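Local coordinates for nuclear polyadenylated rna-binding protein NAB2 (PDB 2V75) that binds the poly(A) tails of yeast mRNAs, protecting them from the exosome, and takes part in tail-length control and nuclear export, the last of which requires its N-terminal domain, at residues Asn9-Val14 with Tyr34-Ile39; Pro22-Asp27 with Asp57-Asp62. All coordinates share one frame; numbering follows the deposited sequence.

Interaction 1: residues Asn9-Val14 with Tyr34-Ile39; sequences NLKVIV and YIVLLI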
loop_
_atom_site.group_PDB
_atom_site.type_symbol
_atom_site.label_atom_id
_atom_site.label_comp_id
_atom_site.label_asym_id
_atom_site.label_seq_id
_atom_site.Cartn_x
_atom_site.Cartn_y
_atom_site.Cartn_z
ATOM N N ASN A 9 -8.933 -2.053 7.121
ATOM C CA ASN A 9 -7.779 -1.374 7.697
ATOM C C ASN A 9 -6.564 -1.336 6.773
ATOM O O ASN A 9 -5.807 -0.368 6.792
ATOM C CB ASN A 9 -7.408 -1.986 9.034
ATOM C CG ASN A 9 -8.333 -1.524 10.143
ATOM O OD1 ASN A 9 -8.917 -0.438 10.063
ATOM N ND2 ASN A 9 -8.488 -2.347 11.173
ATOM N N LEU A 10 -6.363 -2.374 5.973
ATOM C CA LEU A 10 -5.264 -2.323 5.012
ATOM C C LEU A 10 -5.438 -1.222 3.959
ATOM O O LEU A 10 -4.489 -0.537 3.600
ATOM C CB LEU A 10 -5.063 -3.691 4.365
ATOM C CG LEU A 10 -3.741 -3.787 3.635
ATOM C CD1 LEU A 10 -2.495 -3.556 4.507
ATOM C CD2 LEU A 10 -3.645 -5.126 2.905
ATOM N N LYS A 11 -6.665 -1.027 3.505
ATOM C CA LYS A 11 -6.930 -0.001 2.493
ATOM C C LYS A 11 -6.629 1.357 3.098
ATOM O O LYS A 11 -6.033 2.212 2.472
ATOM C CB LYS A 11 -8.361 -0.088 2.033
ATOM C CG LYS A 11 -8.716 -1.250 1.098
ATOM C CD LYS A 11 -10.215 -1.131 0.716
ATOM C CE LYS A 11 -10.796 -2.453 0.286
ATOM N NZ LYS A 11 -12.264 -2.436 0.406
ATOM N N VAL A 12 -6.971 1.535 4.361
ATOM C CA VAL A 12 -6.652 2.804 5.047
ATOM C C VAL A 12 -5.154 2.974 5.203
ATOM O O VAL A 12 -4.577 4.014 4.882
ATOM C CB VAL A 12 -7.310 2.905 6.414
ATOM C CG1 VAL A 12 -6.701 4.058 7.221
ATOM C CG2 VAL A 12 -8.830 3.114 6.296
ATOM N N ILE A 13 -4.464 1.897 5.561
ATOM C CA ILE A 13 -3.013 1.967 5.784
ATOM C C ILE A 13 -2.272 2.257 4.505
ATOM O O ILE A 13 -1.335 3.052 4.461
ATOM C CB ILE A 13 -2.479 0.659 6.402
ATOM C CG1 ILE A 13 -2.851 0.614 7.887
ATOM C CG2 ILE A 13 -0.953 0.514 6.215
ATOM C CD1 ILE A 13 -2.697 -0.827 8.461
ATOM N N VAL A 14 -2.729 1.662 3.420
ATOM C CA VAL A 14 -2.130 1.951 2.100
ATOM C C VAL A 14 -2.357 3.410 1.652
ATOM O O VAL A 14 -1.420 4.080 1.210
ATOM C CB VAL A 14 -2.620 0.915 1.066
ATOM C CG1 VAL A 14 -2.120 1.263 -0.382
ATOM C CG2 VAL A 14 -2.119 -0.479 1.426
ATOM N N TYR A 34 -7.027 -0.886 -5.296
ATOM C CA TYR A 34 -6.488 -1.768 -6.327
ATOM C C TYR A 34 -5.362 -2.588 -5.692
ATOM O O TYR A 34 -5.277 -3.802 -5.904
ATOM C CB TYR A 34 -5.917 -0.984 -7.496
ATOM C CG TYR A 34 -5.860 -1.748 -8.779
ATOM C CD1 TYR A 34 -6.895 -1.728 -9.672
ATOM C CD2 TYR A 34 -4.783 -2.540 -9.092
ATOM C CE1 TYR A 34 -6.842 -2.461 -10.866
ATOM C CE2 TYR A 34 -4.741 -3.267 -10.252
ATOM C CZ TYR A 34 -5.764 -3.253 -11.134
ATOM O OH TYR A 34 -5.598 -4.030 -12.273
ATOM N N ILE A 35 -4.514 -1.930 -4.923
ATOM C CA ILE A 35 -3.424 -2.623 -4.227
ATOM C C ILE A 35 -3.918 -3.749 -3.315
ATOM O O ILE A 35 -3.454 -4.889 -3.385
ATOM C CB ILE A 35 -2.482 -1.649 -3.489
ATOM C CG1 ILE A 35 -1.709 -0.801 -4.517
ATOM C CG2 ILE A 35 -1.569 -2.443 -2.507
ATOM C CD1 ILE A 35 -0.827 0.272 -3.854
ATOM N N VAL A 36 -4.935 -3.464 -2.531
ATOM C CA VAL A 36 -5.470 -4.457 -1.637
ATOM C C VAL A 36 -6.150 -5.588 -2.381
ATOM O O VAL A 36 -6.042 -6.726 -1.965
ATOM C CB VAL A 36 -6.378 -3.776 -0.625
ATOM C CG1 VAL A 36 -7.202 -4.806 0.160
ATOM C CG2 VAL A 36 -5.505 -2.853 0.238
ATOM N N LEU A 37 -6.811 -5.302 -3.504
ATOM C CA LEU A 37 -7.352 -6.336 -4.367
ATOM C C LEU A 37 -6.239 -7.289 -4.829
ATOM O O LEU A 37 -6.456 -8.521 -4.842
ATOM C CB LEU A 37 -8.029 -5.713 -5.599
ATOM C CG LEU A 37 -8.529 -6.648 -6.693
ATOM C CD1 LEU A 37 -9.748 -7.426 -6.252
ATOM C CD2 LEU A 37 -8.860 -5.871 -7.967
ATOM N N LEU A 38 -5.113 -6.724 -5.249
ATOM C CA LEU A 38 -4.004 -7.540 -5.788
ATOM C C LEU A 38 -3.414 -8.403 -4.657
ATOM O O LEU A 38 -3.138 -9.565 -4.850
ATOM C CB LEU A 38 -2.936 -6.632 -6.390
ATOM C CG LEU A 38 -3.366 -5.964 -7.712
ATOM C CD1 LEU A 38 -2.361 -4.898 -8.119
ATOM C CD2 LEU A 38 -3.619 -7.046 -8.767
ATOM N N ILE A 39 -3.291 -7.847 -3.462
ATOM C CA ILE A 39 -2.595 -8.520 -2.350
ATOM C C ILE A 39 -3.479 -9.580 -1.765
ATOM O O ILE A 39 -3.095 -10.743 -1.688
ATOM C CB ILE A 39 -2.138 -7.566 -1.249
ATOM C CG1 ILE A 39 -0.992 -6.704 -1.778
ATOM C CG2 ILE A 39 -1.786 -8.368 0.031
ATOM C CD1 ILE A 39 -0.548 -5.561 -0.858
#

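Interaction 2: residues Pro22-Asp27 with Asp57-Asp62; sequences PNFNED and DSVSRD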
loop_
_atom_site.group_PDB
_atom_site.type_symbol
_atom_site.label_atom_id
_atom_site.label_comp_id
_atom_site.label_asym_id
_atom_site.label_seq_id
_atom_site.Cartn_x
_atom_site.Cartn_y
_atom_site.Cartn_z
ATOM N N PRO A 22 5.630 12.512 -2.051
ATOM C CA PRO A 22 5.637 13.791 -2.723
ATOM C C PRO A 22 5.292 13.617 -4.189
ATOM O O PRO A 22 5.749 12.669 -4.815
ATOM C CB PRO A 22 7.080 14.293 -2.537
ATOM C CG PRO A 22 7.634 13.499 -1.376
ATOM C CD PRO A 22 6.952 12.159 -1.490
ATOM N N ASN A 23 4.485 14.530 -4.713
ATOM C CA ASN A 23 4.123 14.550 -6.128
ATOM C C ASN A 23 3.246 13.399 -6.556
ATOM O O ASN A 23 3.225 13.064 -7.729
ATOM C CB ASN A 23 5.357 14.515 -7.034
ATOM C CG ASN A 23 6.190 15.755 -6.921
ATOM O OD1 ASN A 23 7.240 15.745 -6.279
ATOM N ND2 ASN A 23 5.726 16.840 -7.537
ATOM N N PHE A 24 2.563 12.756 -5.622
ATOM C CA PHE A 24 1.678 11.683 -5.998
ATOM C C PHE A 24 0.335 12.240 -6.444
ATOM O O PHE A 24 -0.417 12.774 -5.625
ATOM C CB PHE A 24 1.481 10.755 -4.817
ATOM C CG PHE A 24 0.767 9.497 -5.175
ATOM C CD1 PHE A 24 1.453 8.408 -5.662
ATOM C CD2 PHE A 24 -0.594 9.417 -5.030
ATOM C CE1 PHE A 24 0.791 7.275 -6.010
ATOM C CE2 PHE A 24 -1.258 8.297 -5.377
ATOM C CZ PHE A 24 -0.582 7.231 -5.873
ATOM N N ASN A 25 0.029 12.089 -7.728
ATOM C CA ASN A 25 -1.118 12.785 -8.324
ATOM C C ASN A 25 -2.398 11.950 -8.515
ATOM O O ASN A 25 -3.465 12.475 -8.854
ATOM C CB ASN A 25 -0.691 13.459 -9.645
ATOM C CG ASN A 25 -1.029 12.645 -10.887
ATOM O OD1 ASN A 25 -0.680 11.472 -10.997
ATOM N ND2 ASN A 25 -1.686 13.292 -11.853
ATOM N N GLU A 26 -2.300 10.657 -8.234
ATOM C CA GLU A 26 -3.329 9.706 -8.617
ATOM C C GLU A 26 -4.413 9.604 -7.541
ATOM O O GLU A 26 -4.229 10.040 -6.416
ATOM C CB GLU A 26 -2.649 8.355 -8.847
ATOM C CG GLU A 26 -1.513 8.398 -9.886
ATOM C CD GLU A 26 -2.033 8.200 -11.298
ATOM O OE1 GLU A 26 -3.238 8.465 -11.527
ATOM O OE2 GLU A 26 -1.237 7.768 -12.161
ATOM N N ASP A 27 -5.550 9.003 -7.872
ATOM C CA ASP A 27 -6.656 8.868 -6.935
ATOM C C ASP A 27 -6.199 7.892 -5.863
ATOM O O ASP A 27 -6.021 6.692 -6.150
ATOM C CB ASP A 27 -7.844 8.355 -7.756
ATOM C CG ASP A 27 -9.099 8.156 -6.954
ATOM O OD1 ASP A 27 -9.058 7.806 -5.757
ATOM O OD2 ASP A 27 -10.172 8.317 -7.558
ATOM N N ASP A 57 1.918 5.467 -14.743
ATOM C CA ASP A 57 3.228 5.911 -15.210
ATOM C C ASP A 57 3.754 7.178 -14.524
ATOM O O ASP A 57 4.891 7.602 -14.779
ATOM C CB ASP A 57 3.220 6.073 -16.718
ATOM C CG ASP A 57 2.116 6.987 -17.211
ATOM O OD1 ASP A 57 1.444 7.651 -16.366
ATOM O OD2 ASP A 57 1.913 7.018 -18.449
ATOM N N SER A 58 2.943 7.754 -13.646
ATOM C CA SER A 58 3.300 8.929 -12.859
ATOM C C SER A 58 4.050 8.603 -11.560
ATOM O O SER A 58 4.483 9.519 -10.855
ATOM C CB SER A 58 1.995 9.681 -12.535
ATOM O OG SER A 58 1.044 8.758 -11.965
ATOM N N VAL A 59 4.173 7.310 -11.246
ATOM C CA VAL A 59 4.801 6.806 -10.031
ATOM C C VAL A 59 5.908 5.838 -10.433
ATOM O O VAL A 59 5.702 4.903 -11.243
ATOM C CB VAL A 59 3.824 6.052 -9.119
ATOM C CG1 VAL A 59 4.465 5.917 -7.627
ATOM C CG2 VAL A 59 2.462 6.775 -9.167
ATOM N N SER A 60 7.078 6.071 -9.868
ATOM C CA SER A 60 8.240 5.228 -10.167
ATOM C C SER A 60 8.034 3.814 -9.660
ATOM O O SER A 60 7.308 3.571 -8.670
ATOM C CB SER A 60 9.527 5.832 -9.568
ATOM O OG SER A 60 9.444 5.773 -8.164
ATOM N N ARG A 61 8.707 2.861 -10.301
ATOM C CA ARG A 61 8.677 1.493 -9.795
ATOM C C ARG A 61 9.304 1.407 -8.402
ATOM O O ARG A 61 8.807 0.694 -7.529
ATOM C CB ARG A 61 9.325 0.546 -10.811
ATOM C CG ARG A 61 9.453 -0.803 -10.360
ATOM C CD ARG A 61 9.986 -1.750 -11.495
ATOM N NE ARG A 61 9.646 -3.079 -11.022
ATOM C CZ ARG A 61 8.714 -3.896 -11.513
ATOM N NH1 ARG A 61 8.036 -3.640 -12.626
ATOM N NH2 ARG A 61 8.544 -5.046 -10.869
ATOM N N ASP A 62 10.357 2.169 -8.154
ATOM C CA ASP A 62 10.954 2.178 -6.822
ATOM C C ASP A 62 9.917 2.596 -5.776
ATOM O O ASP A 62 9.741 1.954 -4.739
ATOM C CB ASP A 62 12.152 3.134 -6.756
ATOM C CG ASP A 62 12.862 3.043 -5.433
ATOM O OD1 ASP A 62 13.540 2.027 -5.198
ATOM O OD2 ASP A 62 12.715 3.984 -4.655
HETATM O O HOH W 1 3.870 12.372 -10.070
HETATM O O HOH W 2 1.989 10.327 -9.161
#

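Interaction 1: residues Asn9-Val14 with Tyr34-Ile39
L10, K11 and V14 of helix 7-18 meet I35 and V36 of helix 28-40 through aliphatic carbons alone. The axes of the two segments come within 9.5 Å of each other, their directions 129° apart, and the CA atoms come nearest at K11 and V36. L10 has its CG anti to the backbone N (chi1 -166°), and from there CG lies 3.9 Å from V36 CG2, with CD2 also against that methyl; the two side chains lie alongside each other, running in opposite senses. K11 follows, crossing V36 at about a right angle: its CG packs 3.7 Å from V36 CG2 and touches CB and CG1 of the same valine. The chain runs on extended beyond CG, and its ammonium NZ forms a salt bridge with E8, a turn earlier on its own helix. V14 ends the contact, its CG1 3.8 Å from I35 CD1 at an oblique crossing, while CG2 makes a looser approach of 4.3 Å to V36 CG2. One methyl, V36 CG2, is thus touched by all three residues of the first helix. I35 also touches L52, linking this pair to helix 45-55. The contact joins the first two helices of the N-terminal domain, whose family belongs to the PWI-like clan. With no hydrogen bond between the segments, cohesion rests on burial of apolar surface, lysine contributing its methylene while its charge is paired at E8.

Interaction 2: residues Pro22-Asp27 with Asp57-Asp62
S58 and E26 make the one direct hydrogen bond between the loop 22-27 and the turn that leads into helix 61-79. The serine hydroxyl donates to the carboxylate, S58 OG to E26 OE2, at a very short 2.5 Å. The glutamate chain bends at chi2 (-87°), which turns its CD back from an extended course, and E26 CG and CD both lie close to the same hydroxyl. N25 OD1 approaches from the neighbouring residue, 3.4 Å from S58 OG. Replacing E26 with an alanine would probably leave the S58 hydroxyl without its carboxylate acceptor and open a gap beside it.

Water makes a second, indirect link through the carbonyl of S58. One molecule sits 2.5 Å from N23 O and 3.0 Å from S58 O; another accepts from N25 N at 3.0 Å and has a weak bond to S58 O.

The apolar part is a single pair. F24 CG is anti to the backbone N (chi1 -170°), and the ring's CE1 lies 3.6 Å from V59 CG2, with CD1 a little farther from that methyl.

Both segments also lead into helices with capped starts: D27 OD1 accepts from the backbone N of Y30, and S60 OG from that of T63. The contact lies at the surface of the domain, where a carboxylate acceptor, bridging waters and one aromatic-aliphatic touch join two helix-connecting loops. D57, another acid, has its OD1 5.0 Å from E26 OE2 and would probably make a negative E26 slightly less favourable, an effect the serine donor may offset.

Overall arrangement
From the N terminus, helix 7-18 supplies the first half of interaction 1, and the loop after it supplies the first half of interaction 2. Helix 28-40 then returns to close interaction 1, bridging 19 residues that include part of the second contact. Only after helix 45-55 does the chain reach 57-62 and close interaction 2, so the two contacts cross rather than nest. Their centres lie 16 Å apart and they do not touch. Interaction 1 joins the first two helices in the interior; interaction 2 ties the connection between those helices to the entry of helix 61-79 at the surface. Both belong to the N-terminal, Mlp1-binding domain of Nab2.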